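Local coordinates for carbohydrate binding protein, putative, cpb33A (Cellvibrio japonicus, PDB 5FJQ) that uses copper to cleave polysaccharide chains oxidatively, as the lytic polysaccharide monooxygenase domain of a protein important for efficient chitin utilization, at residues R10-K15 against Y39-V44; I28-A33 against F71-A76. All coordinates share one frame; numbering follows the deposited sequence.

In the fold
Both contacts belong to the helical and looped region that follows the first strand, 2-6, of this AA10-type lytic polysaccharide monooxygenase domain, whose core is an immunoglobulin-like beta-sandwich. Contact 1 sets helix 10-17 against the loop before strand 45-47; contact 2 sets helix 25-33 against the loop between helix 53-56 and strand 83-84. Their centres lie about 12 Å apart. V11 CG1 touches M73 CG at 3.7 Å, and R10 NH1 makes a weak hydrogen bond to M73 O. Because the segments alternate along the chain, the two contacts and the C14-C27 disulfide join both helices and their loops into one unit. Contact 1 lies deeper and nearer the copper, contact 2 more peripherally.

Contact 1: R10-K15 against Y39-V44; sequences RVIQCK and YTPQEV
V11 holds CG1 anti to its carbonyl carbon and CG2 in the crowded position between N and C (chi1 -63°), so its two methyls address different partners. The V11 and P41 side chains cross obliquely, with V11 CG2 3.8 Å from P41 CB, while V11 CG1 meets V44 CG2 tip to tip at 4.1 Å. I12 also places CG1 anti to the carbonyl carbon (chi1 -66°), and a second bend at chi2 (-55°) swings CD1 to 3.6 Å from P41 CB; the I12 side chain runs at about a right angle to that of P41. K15 starts extended, with CG anti to N, then a bend at chi3 sets CE 4.2 Å from P41 CG, and a further bend at chi4 turns NZ off the ring. Proline suits the loop: its compact ring offers CB and CG to three helix side chains, and beta-branched V11 serves two neighbours at once. Y3 of strand 2-6 also touches I12 and P41, while the disulfide C14-C27 ties this helix to helix 25-33. P41 lies about 9 Å, side chain to side chain, from the copper ligand H1. No hydrogen bond crosses between the segments, so their direct association rests on apolar fit and burial.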
ATOM      1  N   ARG A  10      -4.055  -2.843   3.406  1.00 16.96           N
ATOM      2  CA  ARG A  10      -4.581  -4.185   3.160  1.00 16.03           C
ATOM      3  C   ARG A  10      -3.817  -5.259   3.970  1.00 16.46           C
ATOM      4  O   ARG A  10      -4.459  -6.188   4.483  1.00 15.84           O
ATOM      5  CB  ARG A  10      -4.464  -4.511   1.665  1.00 14.86           C
ATOM      6  CG  ARG A  10      -5.350  -5.674   1.260  1.00 15.04           C
ATOM      7  CD  ARG A  10      -5.313  -5.879  -0.216  1.00 17.20           C
ATOM      8  NE  ARG A  10      -5.982  -4.850  -0.986  1.00 15.41           N
ATOM      9  CZ  ARG A  10      -5.961  -4.899  -2.338  1.00 17.23           C
ATOM     10  NH1 ARG A  10      -5.327  -5.902  -2.968  1.00 13.69           N
ATOM     11  NH2 ARG A  10      -6.590  -3.993  -3.064  1.00 13.65           N
ATOM     12  N   VAL A  11      -2.466  -5.136   4.062  1.00 15.61           N
ATOM     13  CA  VAL A  11      -1.660  -6.108   4.851  1.00 14.16           C
ATOM     14  C   VAL A  11      -2.087  -5.946   6.360  1.00 13.39           C
ATOM     15  O   VAL A  11      -2.129  -6.908   7.115  1.00 12.66           O
ATOM     16  CB  VAL A  11      -0.086  -5.987   4.686  1.00 13.26           C
ATOM     17  CG1 VAL A  11       0.325  -6.282   3.242  1.00 13.60           C
ATOM     18  CG2 VAL A  11       0.473  -4.604   5.138  1.00 11.79           C
ATOM     19  N   ILE A  12      -2.542  -4.758   6.739  1.00 13.42           N
ATOM     20  CA  ILE A  12      -2.914  -4.516   8.204  1.00 13.01           C
ATOM     21  C   ILE A  12      -4.381  -4.925   8.515  1.00 14.89           C
ATOM     22  O   ILE A  12      -4.758  -5.401   9.645  1.00 15.33           O
ATOM     23  CB  ILE A  12      -2.784  -3.003   8.638  1.00 13.11           C
ATOM     24  CG1 ILE A  12      -1.318  -2.503   8.604  1.00 13.14           C
ATOM     25  CG2 ILE A  12      -3.409  -2.783  10.054  1.00 12.52           C
ATOM     26  CD1 ILE A  12      -0.323  -3.292   9.408  1.00 12.99           C
ATOM     27  N   GLN A  13      -5.246  -4.624   7.564  1.00 14.72           N
ATOM     28  CA  GLN A  13      -6.619  -5.113   7.614  1.00 16.20           C
ATOM     29  C   GLN A  13      -6.609  -6.638   7.754  1.00 16.54           C
ATOM     30  O   GLN A  13      -7.219  -7.232   8.657  1.00 18.07           O
ATOM     31  CB  GLN A  13      -7.366  -4.669   6.363  1.00 16.54           C
ATOM     32  CG  GLN A  13      -7.723  -3.155   6.347  1.00 17.90           C
ATOM     33  CD  GLN A  13      -8.790  -2.814   7.348  1.00 21.01           C
ATOM     34  OE1 GLN A  13      -9.108  -3.635   8.195  1.00 21.59           O
ATOM     35  NE2 GLN A  13      -9.361  -1.574   7.272  1.00 23.38           N
ATOM     36  N   CYS A  14      -5.927  -7.278   6.873  1.00 14.43           N
ATOM     37  CA  CYS A  14      -5.949  -8.756   6.988  1.00 17.66           C
ATOM     38  C   CYS A  14      -5.142  -9.340   8.197  1.00 17.84           C
ATOM     39  O   CYS A  14      -5.587 -10.342   8.802  1.00 17.75           O
ATOM     40  CB  CYS A  14      -5.651  -9.399   5.663  1.00 18.93           C
ATOM     41  SG  CYS A  14      -7.029  -9.453   4.453  1.00 17.64           S
ATOM     42  N   LYS A  15      -4.016  -8.708   8.561  1.00 16.17           N
ATOM     43  CA  LYS A  15      -3.289  -9.132   9.754  1.00 15.65           C
ATOM     44  C   LYS A  15      -4.233  -9.215  10.931  1.00 16.13           C
ATOM     45  O   LYS A  15      -4.358 -10.245  11.594  1.00 14.67           O
ATOM     46  CB  LYS A  15      -2.084  -8.233  10.072  1.00 14.34           C
ATOM     47  CG  LYS A  15      -1.568  -8.397  11.493  1.00 14.19           C
ATOM     48  CD  LYS A  15      -0.249  -7.684  11.695  1.00 14.88           C
ATOM     49  CE  LYS A  15      -0.434  -6.154  11.886  1.00 15.13           C
ATOM     50  NZ  LYS A  15      -0.822  -5.886  13.336  1.00 16.97           N
ATOM     51  N   TYR A  39       2.744 -11.221   8.929  1.00 17.46           N
ATOM     52  CA  TYR A  39       3.390 -11.024  10.252  1.00 16.30           C
ATOM     53  C   TYR A  39       4.395  -9.865  10.219  1.00 15.58           C
ATOM     54  O   TYR A  39       4.912  -9.403  11.255  1.00 13.80           O
ATOM     55  CB  TYR A  39       4.194 -12.302  10.590  1.00 18.46           C
ATOM     56  CG  TYR A  39       3.321 -13.322  11.203  1.00 19.91           C
ATOM     57  CD1 TYR A  39       2.896 -13.204  12.556  1.00 23.03           C
ATOM     58  CD2 TYR A  39       2.832 -14.364  10.443  1.00 20.48           C
ATOM     59  CE1 TYR A  39       2.034 -14.148  13.098  1.00 23.43           C
ATOM     60  CE2 TYR A  39       1.985 -15.305  10.983  1.00 20.78           C
ATOM     61  CZ  TYR A  39       1.614 -15.204  12.304  1.00 21.48           C
ATOM     62  OH  TYR A  39       0.760 -16.161  12.762  1.00 23.49           O
ATOM     63  N   THR A  40       4.791  -9.477   8.998  1.00 15.17           N
ATOM     64  CA  THR A  40       5.879  -8.477   8.861  1.00 16.38           C
ATOM     65  C   THR A  40       5.439  -7.390   7.850  1.00 17.23           C
ATOM     66  O   THR A  40       6.068  -7.187   6.810  1.00 17.76           O
ATOM     67  CB  THR A  40       7.227  -9.102   8.402  1.00 19.12           C
ATOM     68  OG1 THR A  40       7.016  -9.769   7.185  1.00 18.64           O
ATOM     69  CG2 THR A  40       7.829 -10.074   9.385  1.00 15.95           C
ATOM     70  N   PRO A  41       4.310  -6.726   8.148  1.00 18.41           N
ATOM     71  CA  PRO A  41       3.692  -5.669   7.333  1.00 17.31           C
ATOM     72  C   PRO A  41       4.632  -4.502   6.968  1.00 18.19           C
ATOM     73  O   PRO A  41       4.435  -3.849   5.916  1.00 17.40           O
ATOM     74  CB  PRO A  41       2.554  -5.189   8.231  1.00 17.80           C
ATOM     75  CG  PRO A  41       3.014  -5.500   9.635  1.00 16.43           C
ATOM     76  CD  PRO A  41       3.610  -6.890   9.431  1.00 17.50           C
ATOM     77  N   GLN A  42       5.667  -4.313   7.778  1.00 16.40           N
ATOM     78  CA  GLN A  42       6.681  -3.245   7.640  1.00 18.12           C
ATOM     79  C   GLN A  42       7.748  -3.514   6.547  1.00 19.91           C
ATOM     80  O   GLN A  42       8.601  -2.654   6.242  1.00 21.34           O
ATOM     81  CB  GLN A  42       7.359  -3.005   9.001  1.00 16.96           C
ATOM     82  CG  GLN A  42       8.322  -4.099   9.449  1.00 18.46           C
ATOM     83  CD  GLN A  42       7.624  -5.271  10.182  1.00 19.16           C
ATOM     84  OE1 GLN A  42       6.393  -5.484  10.071  1.00 17.70           O
ATOM     85  NE2 GLN A  42       8.408  -6.017  10.970  1.00 19.91           N
ATOM     86  N   GLU A  43       7.676  -4.723   5.985  1.00 21.08           N
ATOM     87  CA  GLU A  43       8.641  -5.271   5.107  1.00 20.60           C
ATOM     88  C   GLU A  43       8.121  -5.553   3.693  1.00 18.25           C
ATOM     89  O   GLU A  43       8.547  -6.524   3.069  1.00 19.90           O
ATOM     90  CB  GLU A  43       8.971  -6.593   5.707  1.00 24.52           C
ATOM     91  CG  GLU A  43      10.356  -7.028   5.556  1.00 28.91           C
ATOM     92  CD  GLU A  43      10.676  -7.984   6.674  1.00 36.07           C
ATOM     93  OE1 GLU A  43      10.886  -7.484   7.821  1.00 43.30           O
ATOM     94  OE2 GLU A  43      10.652  -9.204   6.416  1.00 32.75           O
ATOM     95  N   VAL A  44       7.176  -4.782   3.193  1.00 16.69           N
ATOM     96  CA  VAL A  44       6.709  -5.042   1.846  1.00 17.08           C
ATOM     97  C   VAL A  44       7.679  -4.213   1.027  1.00 17.30           C
ATOM     98  O   VAL A  44       7.399  -3.052   0.654  1.00 19.07           O
ATOM     99  CB  VAL A  44       5.185  -4.696   1.666  1.00 13.84           C
ATOM    100  CG1 VAL A  44       4.693  -4.951   0.272  1.00 14.24           C
ATOM    101  CG2 VAL A  44       4.297  -5.457   2.645  1.00 13.93           C
TER

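Contact 2: I28-A33 against F71-A76; sequences IAAKAA and FGMDLA
In the region that follows the first strand of this LPMO domain, the C-terminal part of helix 25-33 packs against the end of a 3-10 segment that runs to D74, with alanines on the helix and a glycine opposite allowing close backbone approach. G72 carries only hydrogens on CA, so its backbone can lie directly against A30, with G72 CA 3.5 Å from A30 CA and the A30 carbonyl seated on it. The methyl of A33 rests on the glycine too, A33 CB to G72 CA 3.6 Å.

Longer side chains close the contact from the other segment. M73 leaves its CA away from the helix, but with CG anti to the carbonyl carbon and further bends at chi2 and chi3 (95°), the flexible thioether curls back and sets its terminal methyl CE 3.5 Å from A30 CB. L75 already points toward the helix. Its CG is anti to the carbonyl carbon and CD1 continues in an extended chi2 of -180°, so this one methyl lies 3.8 Å from A29 CB and also reaches A33 CB. F71 takes part through CB, 3.4 Å from A33 O, while its ring leads away and forms a cation-pi pair with R61, a residue outside both segments that also forms a salt bridge with D74. A backbone hydrogen bond between G72 and G34 adds a polar tie just beyond the helix. Where the backbones meet, G72 CA directs a C-H at A30 O, 3.4 Å away, with an angle of 145° at the hydrogen.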
ATOM      1  N   ILE A  28      -9.469 -14.792   3.869  1.00 16.80           N
ATOM      2  CA  ILE A  28      -9.461 -16.265   3.726  1.00 14.47           C
ATOM      3  C   ILE A  28      -8.843 -16.557   2.344  1.00 15.57           C
ATOM      4  O   ILE A  28      -7.965 -17.462   2.185  1.00 15.39           O
ATOM      5  CB  ILE A  28     -10.894 -16.836   3.836  1.00 15.58           C
ATOM      6  CG1 ILE A  28     -11.447 -16.635   5.311  1.00 16.29           C
ATOM      7  CG2 ILE A  28     -10.859 -18.323   3.562  1.00 16.56           C
ATOM      8  CD1 ILE A  28     -12.932 -16.977   5.430  1.00 15.06           C
ATOM      9  N   ALA A  29      -9.293 -15.825   1.332  1.00 14.44           N
ATOM     10  CA  ALA A  29      -8.704 -16.017  -0.042  1.00 14.66           C
ATOM     11  C   ALA A  29      -7.172 -15.693  -0.030  1.00 16.69           C
ATOM     12  O   ALA A  29      -6.361 -16.509  -0.488  1.00 17.39           O
ATOM     13  CB  ALA A  29      -9.404 -15.157  -1.045  1.00 13.34           C
ATOM     14  N   ALA A  30      -6.819 -14.530   0.537  1.00 19.11           N
ATOM     15  CA  ALA A  30      -5.436 -14.153   0.654  1.00 21.15           C
ATOM     16  C   ALA A  30      -4.597 -15.250   1.363  1.00 21.25           C
ATOM     17  O   ALA A  30      -3.489 -15.497   0.954  1.00 19.01           O
ATOM     18  CB  ALA A  30      -5.285 -12.812   1.333  1.00 18.38           C
ATOM     19  N   LYS A  31      -5.110 -15.859   2.443  1.00 21.69           N
ATOM     20  CA  LYS A  31      -4.358 -16.956   3.074  1.00 23.60           C
ATOM     21  C   LYS A  31      -3.934 -18.043   2.063  1.00 24.53           C
ATOM     22  O   LYS A  31      -2.765 -18.424   2.031  1.00 26.31           O
ATOM     23  CB  LYS A  31      -5.052 -17.544   4.311  1.00 24.30           C
ATOM     24  CG  LYS A  31      -4.347 -18.795   4.854  1.00 25.95           C
ATOM     25  CD  LYS A  31      -4.661 -18.944   6.350  1.00 24.64           C
ATOM     26  CE  LYS A  31      -3.865 -20.081   6.975  1.00 26.92           C
ATOM     27  NZ  LYS A  31      -3.214 -20.989   5.992  1.00 26.92           N
ATOM     28  N   ALA A  32      -4.878 -18.474   1.224  1.00 26.01           N
ATOM     29  CA  ALA A  32      -4.694 -19.548   0.260  1.00 26.69           C
ATOM     30  C   ALA A  32      -3.678 -19.151  -0.834  1.00 25.05           C
ATOM     31  O   ALA A  32      -2.890 -19.992  -1.280  1.00 22.91           O
ATOM     32  CB  ALA A  32      -6.051 -19.965  -0.337  1.00 27.43           C
ATOM     33  N   ALA A  33      -3.662 -17.874  -1.225  1.00 20.93           N
ATOM     34  CA  ALA A  33      -2.703 -17.394  -2.234  1.00 19.31           C
ATOM     35  C   ALA A  33      -1.265 -17.026  -1.695  1.00 19.62           C
ATOM     36  O   ALA A  33      -0.306 -16.926  -2.464  1.00 21.76           O
ATOM     37  CB  ALA A  33      -3.317 -16.243  -3.016  1.00 17.42           C
ATOM     38  N   PHE A  71       1.444 -12.728  -1.830  1.00 19.02           N
ATOM     39  CA  PHE A  71       0.705 -12.892  -3.093  1.00 20.36           C
ATOM     40  C   PHE A  71      -0.837 -12.867  -2.898  1.00 17.30           C
ATOM     41  O   PHE A  71      -1.561 -12.565  -3.814  1.00 16.50           O
ATOM     42  CB  PHE A  71       1.139 -14.174  -3.780  1.00 22.23           C
ATOM     43  CG  PHE A  71       2.391 -14.039  -4.631  1.00 23.26           C
ATOM     44  CD1 PHE A  71       3.141 -12.830  -4.674  1.00 24.69           C
ATOM     45  CD2 PHE A  71       2.867 -15.155  -5.335  1.00 25.01           C
ATOM     46  CE1 PHE A  71       4.304 -12.724  -5.448  1.00 23.86           C
ATOM     47  CE2 PHE A  71       4.029 -15.057  -6.111  1.00 24.48           C
ATOM     48  CZ  PHE A  71       4.745 -13.836  -6.160  1.00 23.43           C
ATOM     49  N   GLY A  72      -1.317 -13.111  -1.662  1.00 16.08           N
ATOM     50  CA  GLY A  72      -2.732 -13.097  -1.329  1.00 12.85           C
ATOM     51  C   GLY A  72      -3.230 -11.639  -1.454  1.00 12.99           C
ATOM     52  O   GLY A  72      -4.355 -11.389  -1.876  1.00 12.38           O
ATOM     53  N   MET A  73      -2.311 -10.713  -1.166  1.00 13.20           N
ATOM     54  CA  MET A  73      -2.520  -9.260  -1.298  1.00 13.75           C
ATOM     55  C   MET A  73      -2.745  -8.776  -2.718  1.00 13.23           C
ATOM     56  O   MET A  73      -3.282  -7.651  -2.895  1.00 12.43           O
ATOM     57  CB  MET A  73      -1.401  -8.433  -0.597  1.00 15.79           C
ATOM     58  CG  MET A  73      -1.236  -8.719   0.907  1.00 17.42           C
ATOM     59  SD  MET A  73      -2.697  -8.262   1.859  1.00 19.71           S
ATOM     60  CE  MET A  73      -3.548  -9.830   1.928  1.00 18.95           C
ATOM     61  N   ASP A  74      -2.436  -9.643  -3.705  1.00 14.61           N
ATOM     62  CA  ASP A  74      -2.505  -9.271  -5.099  1.00 16.12           C
ATOM     63  C   ASP A  74      -3.837  -9.577  -5.744  1.00 17.99           C
ATOM     64  O   ASP A  74      -4.013  -9.330  -6.975  1.00 20.48           O
ATOM     65  CB  ASP A  74      -1.384  -9.939  -5.845  1.00 15.14           C
ATOM     66  CG  ASP A  74      -0.004  -9.325  -5.523  1.00 17.54           C
ATOM     67  OD1 ASP A  74       0.087  -8.094  -5.347  1.00 17.32           O
ATOM     68  OD2 ASP A  74       1.007 -10.038  -5.451  1.00 16.91           O
ATOM     69  N   LEU A  75      -4.743 -10.168  -4.968  1.00 17.85           N
ATOM     70  CA  LEU A  75      -6.049 -10.664  -5.524  1.00 20.03           C
ATOM     71  C   LEU A  75      -6.977  -9.473  -5.834  1.00 22.55           C
ATOM     72  O   LEU A  75      -7.068  -8.600  -5.002  1.00 24.58           O
ATOM     73  CB  LEU A  75      -6.713 -11.592  -4.501  1.00 21.01           C
ATOM     74  CG  LEU A  75      -5.936 -12.906  -4.279  1.00 19.69           C
ATOM     75  CD1 LEU A  75      -6.607 -13.817  -3.272  1.00 20.17           C
ATOM     76  CD2 LEU A  75      -5.646 -13.641  -5.555  1.00 20.37           C
ATOM     77  N   ALA A  76      -7.628  -9.444  -7.009  1.00 24.32           N
ATOM     78  CA  ALA A  76      -8.702  -8.478  -7.347  1.00 24.32           C
ATOM     79  C   ALA A  76     -10.021  -8.836  -6.627  1.00 23.01           C
ATOM     80  O   ALA A  76     -10.617  -9.862  -6.880  1.00 25.50           O
ATOM     81  CB  ALA A  76      -8.907  -8.476  -8.865  1.00 23.54           C
TER